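Local coordinates for protein alcohol dehydrogenase, zinc-containing (Thermotoga maritima, PDB 1VJ0) that probably acts as a zinc-dependent oxidoreductase of the medium-chain alcohol dehydrogenase family, carrying two zinc sites of different make-up, at residues T275-L287 against P302-L314. Residues are numbered along the deposited sequence; the frame is centred on the assembly and turned at random.
Sequences TGDSRALLEGSEL and PQDPVPFKVYEWL
W313 lays its indole against S285, with L282 and E286 of helix 280-287 at its edge. W313 CB lies 4.0 Å from S285 CB; with CG anti to the carbonyl carbon (chi1 -60°), the ring is swung across that serine. S285 CB stands over the five-membered ring of W313, 3.5 Å from its centroid, in a CH-pi contact, while K309 CB covers the opposite face of the indole. W313 CE3 lies over the face of the F308 ring. S285 OG passes near CE3 but bonds to L281 O, which also takes the backbone N of S285 from its other face. Farther out, CZ3 and CH2 meet L282 CD2 at the ring edge (W313 CH2 to L282 CD2 3.8 Å). On the pyrrole side W313 NE1 donates to E286 OE2 at 3.1 Å, with CZ2 close by; the carboxylate, nearly perpendicular to the indole, is met from above its plane. With an alanine here instead of W313, E286 OE2 would probably lose this donor and a gap would open between S285, L282 and K309. L282 CD2 also reaches V306 CB and P307 CD, continuing the apolar seam to V306 CG1, which rests 3.6 Å from S278 CB. At the far end Q303 NE2 donates to G276 O (2.7 Å, N-H...O 158°), which lies close to the amide plane, and OE1 accepts from both S278 N and S278 OG. These bonds fix the amide's flip. A water links S278 OG to D304 O. The helix follows strand 268-273 of the parallel, Rossmann-type sheet, and S285 also touches F321 of strand 320-323. Strand 306-308 pairs antiparallel with a strand of the second subunit, extending a sheet across the interface, where F308 meets F308 of that subunit.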
loop_
_atom_site.group_PDB
_atom_site.type_symbol
_atom_site.label_atom_id
_atom_site.label_comp_id
_atom_site.label_asym_id
_atom_site.label_seq_id
_atom_site.Cartn_x
_atom_site.Cartn_y
_atom_site.Cartn_z
ATOM N N THR A 275 -17.232 -19.901 5.617
ATOM C CA THR A 275 -17.993 -21.083 6.075
ATOM C C THR A 275 -18.626 -20.896 7.423
ATOM O O THR A 275 -19.608 -21.561 7.720
ATOM C CB THR A 275 -17.103 -22.379 6.181
ATOM O OG1 THR A 275 -16.113 -22.214 7.194
ATOM C CG2 THR A 275 -16.291 -22.654 4.920
ATOM N N GLY A 276 -18.016 -20.091 8.294
ATOM C CA GLY A 276 -18.446 -20.056 9.699
ATOM C C GLY A 276 -17.838 -21.116 10.608
ATOM O O GLY A 276 -18.142 -21.190 11.802
ATOM N N ASP A 277 -16.981 -21.953 10.059
ATOM C CA ASP A 277 -16.356 -23.017 10.806
ATOM C C ASP A 277 -14.845 -22.803 10.848
ATOM O O ASP A 277 -14.189 -22.743 9.822
ATOM C CB ASP A 277 -16.671 -24.299 10.116
ATOM C CG ASP A 277 -16.157 -25.515 10.858
ATOM O OD1 ASP A 277 -15.360 -25.429 11.810
ATOM O OD2 ASP A 277 -16.544 -26.629 10.519
ATOM N N SER A 278 -14.300 -22.703 12.050
ATOM C CA SER A 278 -12.875 -22.444 12.248
ATOM C C SER A 278 -12.019 -23.524 11.556
ATOM O O SER A 278 -10.926 -23.237 11.102
ATOM C CB SER A 278 -12.540 -22.361 13.735
ATOM O OG SER A 278 -13.222 -21.290 14.405
ATOM N N ARG A 279 -12.545 -24.752 11.451
ATOM C CA ARG A 279 -11.816 -25.856 10.869
ATOM C C ARG A 279 -11.525 -25.652 9.387
ATOM O O ARG A 279 -10.676 -26.343 8.858
ATOM C CB ARG A 279 -12.541 -27.154 11.061
ATOM C CG ARG A 279 -12.601 -27.545 12.533
ATOM C CD ARG A 279 -13.439 -28.716 12.811
ATOM N NE ARG A 279 -14.834 -28.400 12.569
ATOM C CZ ARG A 279 -15.815 -29.299 12.654
ATOM N NH1 ARG A 279 -15.549 -30.566 12.974
ATOM N NH2 ARG A 279 -17.076 -28.937 12.417
ATOM N N ALA A 280 -12.225 -24.739 8.732
ATOM C CA ALA A 280 -11.925 -24.402 7.331
ATOM C C ALA A 280 -10.454 -24.013 7.119
ATOM O O ALA A 280 -9.926 -24.218 6.056
ATOM C CB ALA A 280 -12.843 -23.293 6.848
ATOM N N LEU A 281 -9.815 -23.385 8.120
ATOM C CA LEU A 281 -8.432 -22.961 7.984
ATOM C C LEU A 281 -7.511 -24.143 7.802
ATOM O O LEU A 281 -6.423 -23.986 7.254
ATOM C CB LEU A 281 -7.954 -22.134 9.213
ATOM C CG LEU A 281 -8.234 -20.634 9.097
ATOM C CD1 LEU A 281 -9.717 -20.354 8.920
ATOM C CD2 LEU A 281 -7.663 -19.976 10.339
ATOM N N LEU A 282 -7.898 -25.305 8.309
ATOM C CA LEU A 282 -7.056 -26.491 8.162
ATOM C C LEU A 282 -6.900 -26.869 6.685
ATOM O O LEU A 282 -5.804 -27.217 6.257
ATOM C CB LEU A 282 -7.582 -27.709 8.951
ATOM C CG LEU A 282 -7.900 -27.510 10.459
ATOM C CD1 LEU A 282 -8.126 -28.815 11.131
ATOM C CD2 LEU A 282 -6.850 -26.746 11.183
ATOM N N GLU A 283 -7.971 -26.786 5.912
ATOM C CA GLU A 283 -7.857 -27.012 4.448
ATOM C C GLU A 283 -7.330 -25.802 3.647
ATOM O O GLU A 283 -6.428 -25.932 2.831
ATOM C CB GLU A 283 -9.192 -27.465 3.888
ATOM C CG GLU A 283 -9.219 -27.317 2.388
ATOM C CD GLU A 283 -10.380 -27.996 1.717
ATOM O OE1 GLU A 283 -11.464 -28.143 2.350
ATOM O OE2 GLU A 283 -10.175 -28.362 0.525
ATOM N N GLY A 284 -7.864 -24.629 3.907
ATOM C CA GLY A 284 -7.450 -23.437 3.211
ATOM C C GLY A 284 -5.954 -23.190 3.267
ATOM O O GLY A 284 -5.357 -22.812 2.262
ATOM N N SER A 285 -5.355 -23.402 4.440
ATOM C CA SER A 285 -3.916 -23.148 4.648
ATOM C C SER A 285 -3.097 -23.994 3.703
ATOM O O SER A 285 -2.103 -23.540 3.138
ATOM C CB SER A 285 -3.534 -23.447 6.115
ATOM O OG SER A 285 -4.160 -22.548 7.036
ATOM N N GLU A 286 -3.551 -25.213 3.454
ATOM C CA GLU A 286 -2.848 -26.103 2.543
ATOM C C GLU A 286 -3.076 -25.790 1.066
ATOM O O GLU A 286 -2.374 -26.323 0.231
ATOM C CB GLU A 286 -3.220 -27.566 2.817
ATOM C CG GLU A 286 -2.923 -28.063 4.260
ATOM C CD GLU A 286 -1.453 -28.299 4.587
ATOM O OE1 GLU A 286 -0.562 -27.990 3.780
ATOM O OE2 GLU A 286 -1.171 -28.835 5.696
ATOM N N LEU A 287 -4.090 -24.993 0.740
ATOM C CA LEU A 287 -4.354 -24.578 -0.628
ATOM C C LEU A 287 -3.653 -23.276 -1.020
ATOM O O LEU A 287 -3.639 -22.918 -2.226
ATOM C CB LEU A 287 -5.860 -24.359 -0.840
ATOM C CG LEU A 287 -6.761 -25.584 -0.657
ATOM C CD1 LEU A 287 -8.192 -25.149 -0.847
ATOM C CD2 LEU A 287 -6.347 -26.700 -1.622
ATOM N N PRO A 302 -17.367 -17.574 19.064
ATOM C CA PRO A 302 -16.258 -18.272 19.666
ATOM C C PRO A 302 -16.425 -19.766 19.389
ATOM O O PRO A 302 -17.539 -20.265 19.470
ATOM C CB PRO A 302 -16.399 -17.974 21.132
ATOM C CG PRO A 302 -17.174 -16.781 21.223
ATOM C CD PRO A 302 -18.057 -16.710 20.022
ATOM N N GLN A 303 -15.335 -20.449 19.057
ATOM C CA GLN A 303 -15.406 -21.866 18.717
ATOM C C GLN A 303 -14.195 -22.536 19.343
ATOM O O GLN A 303 -13.230 -21.850 19.732
ATOM C CB GLN A 303 -15.392 -22.031 17.194
ATOM C CG GLN A 303 -16.763 -21.813 16.550
ATOM C CD GLN A 303 -16.740 -21.815 15.015
ATOM O OE1 GLN A 303 -15.690 -21.805 14.390
ATOM N NE2 GLN A 303 -17.906 -21.834 14.430
ATOM N N ASP A 304 -14.202 -23.858 19.417
ATOM C CA ASP A 304 -12.992 -24.538 19.860
ATOM C C ASP A 304 -11.828 -24.069 19.037
ATOM O O ASP A 304 -11.971 -23.743 17.859
ATOM C CB ASP A 304 -13.079 -26.044 19.702
ATOM C CG ASP A 304 -14.188 -26.641 20.513
ATOM O OD1 ASP A 304 -14.576 -26.055 21.551
ATOM O OD2 ASP A 304 -14.717 -27.710 20.170
ATOM N N PRO A 305 -10.673 -23.994 19.656
ATOM C CA PRO A 305 -9.458 -23.690 18.933
ATOM C C PRO A 305 -9.117 -24.780 17.921
ATOM O O PRO A 305 -9.434 -25.948 18.151
ATOM C CB PRO A 305 -8.394 -23.602 20.049
ATOM C CG PRO A 305 -8.937 -24.267 21.150
ATOM C CD PRO A 305 -10.436 -24.121 21.105
ATOM N N VAL A 306 -8.493 -24.399 16.821
ATOM C CA VAL A 306 -8.049 -25.357 15.803
ATOM C C VAL A 306 -6.542 -25.524 15.890
ATOM O O VAL A 306 -5.843 -24.595 16.289
ATOM C CB VAL A 306 -8.423 -24.921 14.353
ATOM C CG1 VAL A 306 -9.948 -24.882 14.213
ATOM C CG2 VAL A 306 -7.805 -23.605 13.985
ATOM N N PRO A 307 -6.051 -26.706 15.550
ATOM C CA PRO A 307 -4.615 -26.995 15.583
ATOM C C PRO A 307 -3.914 -26.310 14.419
ATOM O O PRO A 307 -4.050 -26.715 13.270
ATOM C CB PRO A 307 -4.540 -28.539 15.487
ATOM C CG PRO A 307 -5.866 -28.975 14.960
ATOM C CD PRO A 307 -6.858 -27.884 15.163
ATOM N N PHE A 308 -3.225 -25.218 14.722
ATOM C CA PHE A 308 -2.599 -24.419 13.694
ATOM C C PHE A 308 -1.131 -24.718 13.602
ATOM O O PHE A 308 -0.430 -24.659 14.599
ATOM C CB PHE A 308 -2.785 -22.952 14.024
ATOM C CG PHE A 308 -2.499 -22.043 12.877
ATOM C CD1 PHE A 308 -1.200 -21.609 12.629
ATOM C CD2 PHE A 308 -3.520 -21.587 12.082
ATOM C CE1 PHE A 308 -0.934 -20.751 11.594
ATOM C CE2 PHE A 308 -3.270 -20.726 11.044
ATOM C CZ PHE A 308 -1.936 -20.308 10.785
ATOM N N LYS A 309 -0.668 -25.020 12.377
ATOM C CA LYS A 309 0.725 -25.315 12.124
ATOM C C LYS A 309 1.477 -24.029 11.750
ATOM O O LYS A 309 1.478 -23.592 10.602
ATOM C CB LYS A 309 0.846 -26.302 10.977
ATOM C CG LYS A 309 0.209 -27.633 11.254
ATOM C CD LYS A 309 0.491 -28.619 10.153
ATOM C CE LYS A 309 -0.277 -29.920 10.500
ATOM N NZ LYS A 309 -0.119 -30.963 9.440
ATOM N N VAL A 310 2.139 -23.452 12.736
ATOM C CA VAL A 310 2.742 -22.146 12.556
ATOM C C VAL A 310 3.866 -22.138 11.519
ATOM O O VAL A 310 3.931 -21.237 10.711
ATOM C CB VAL A 310 3.263 -21.592 13.874
ATOM C CG1 VAL A 310 4.023 -20.258 13.655
ATOM C CG2 VAL A 310 2.097 -21.468 14.860
ATOM N N TYR A 311 4.785 -23.090 11.565
ATOM C CA TYR A 311 5.876 -23.074 10.607
ATOM C C TYR A 311 5.407 -23.251 9.161
ATOM O O TYR A 311 5.770 -22.462 8.275
ATOM C CB TYR A 311 6.893 -24.152 10.933
ATOM C CG TYR A 311 8.066 -24.172 10.009
ATOM C CD1 TYR A 311 9.023 -23.179 10.088
ATOM C CD2 TYR A 311 8.254 -25.211 9.087
ATOM C CE1 TYR A 311 10.132 -23.186 9.283
ATOM C CE2 TYR A 311 9.391 -25.226 8.246
ATOM C CZ TYR A 311 10.315 -24.187 8.367
ATOM O OH TYR A 311 11.468 -24.105 7.608
ATOM N N GLU A 312 4.611 -24.303 8.959
ATOM C CA GLU A 312 4.166 -24.744 7.651
ATOM C C GLU A 312 3.176 -23.805 7.041
ATOM O O GLU A 312 3.207 -23.585 5.841
ATOM C CB GLU A 312 3.481 -26.126 7.760
ATOM C CG GLU A 312 4.411 -27.229 8.191
ATOM C CD GLU A 312 4.432 -27.490 9.684
ATOM O OE1 GLU A 312 4.109 -26.633 10.523
ATOM O OE2 GLU A 312 4.751 -28.627 10.045
ATOM N N TRP A 313 2.272 -23.250 7.851
ATOM C CA TRP A 313 1.210 -22.408 7.308
ATOM C C TRP A 313 1.465 -20.930 7.329
ATOM O O TRP A 313 0.892 -20.252 6.506
ATOM C CB TRP A 313 -0.132 -22.663 7.991
ATOM C CG TRP A 313 -0.551 -24.034 7.840
ATOM C CD1 TRP A 313 -0.033 -24.959 6.987
ATOM C CD2 TRP A 313 -1.590 -24.695 8.570
ATOM N NE1 TRP A 313 -0.688 -26.151 7.150
ATOM C CE2 TRP A 313 -1.641 -26.014 8.118
ATOM C CE3 TRP A 313 -2.498 -24.291 9.548
ATOM C CZ2 TRP A 313 -2.538 -26.955 8.622
ATOM C CZ3 TRP A 313 -3.398 -25.265 10.061
ATOM C CH2 TRP A 313 -3.401 -26.546 9.580
ATOM N N LEU A 314 2.269 -20.440 8.277
ATOM C CA LEU A 314 2.612 -19.024 8.320
ATOM C C LEU A 314 4.008 -18.724 7.864
ATOM O O LEU A 314 4.154 -18.026 6.891
ATOM C CB LEU A 314 2.487 -18.427 9.707
ATOM C CG LEU A 314 1.180 -17.817 10.113
ATOM C CD1 LEU A 314 1.309 -17.412 11.616
ATOM C CD2 LEU A 314 0.761 -16.653 9.265
HETATM O O HOH W 1 -11.486 -21.175 16.779
#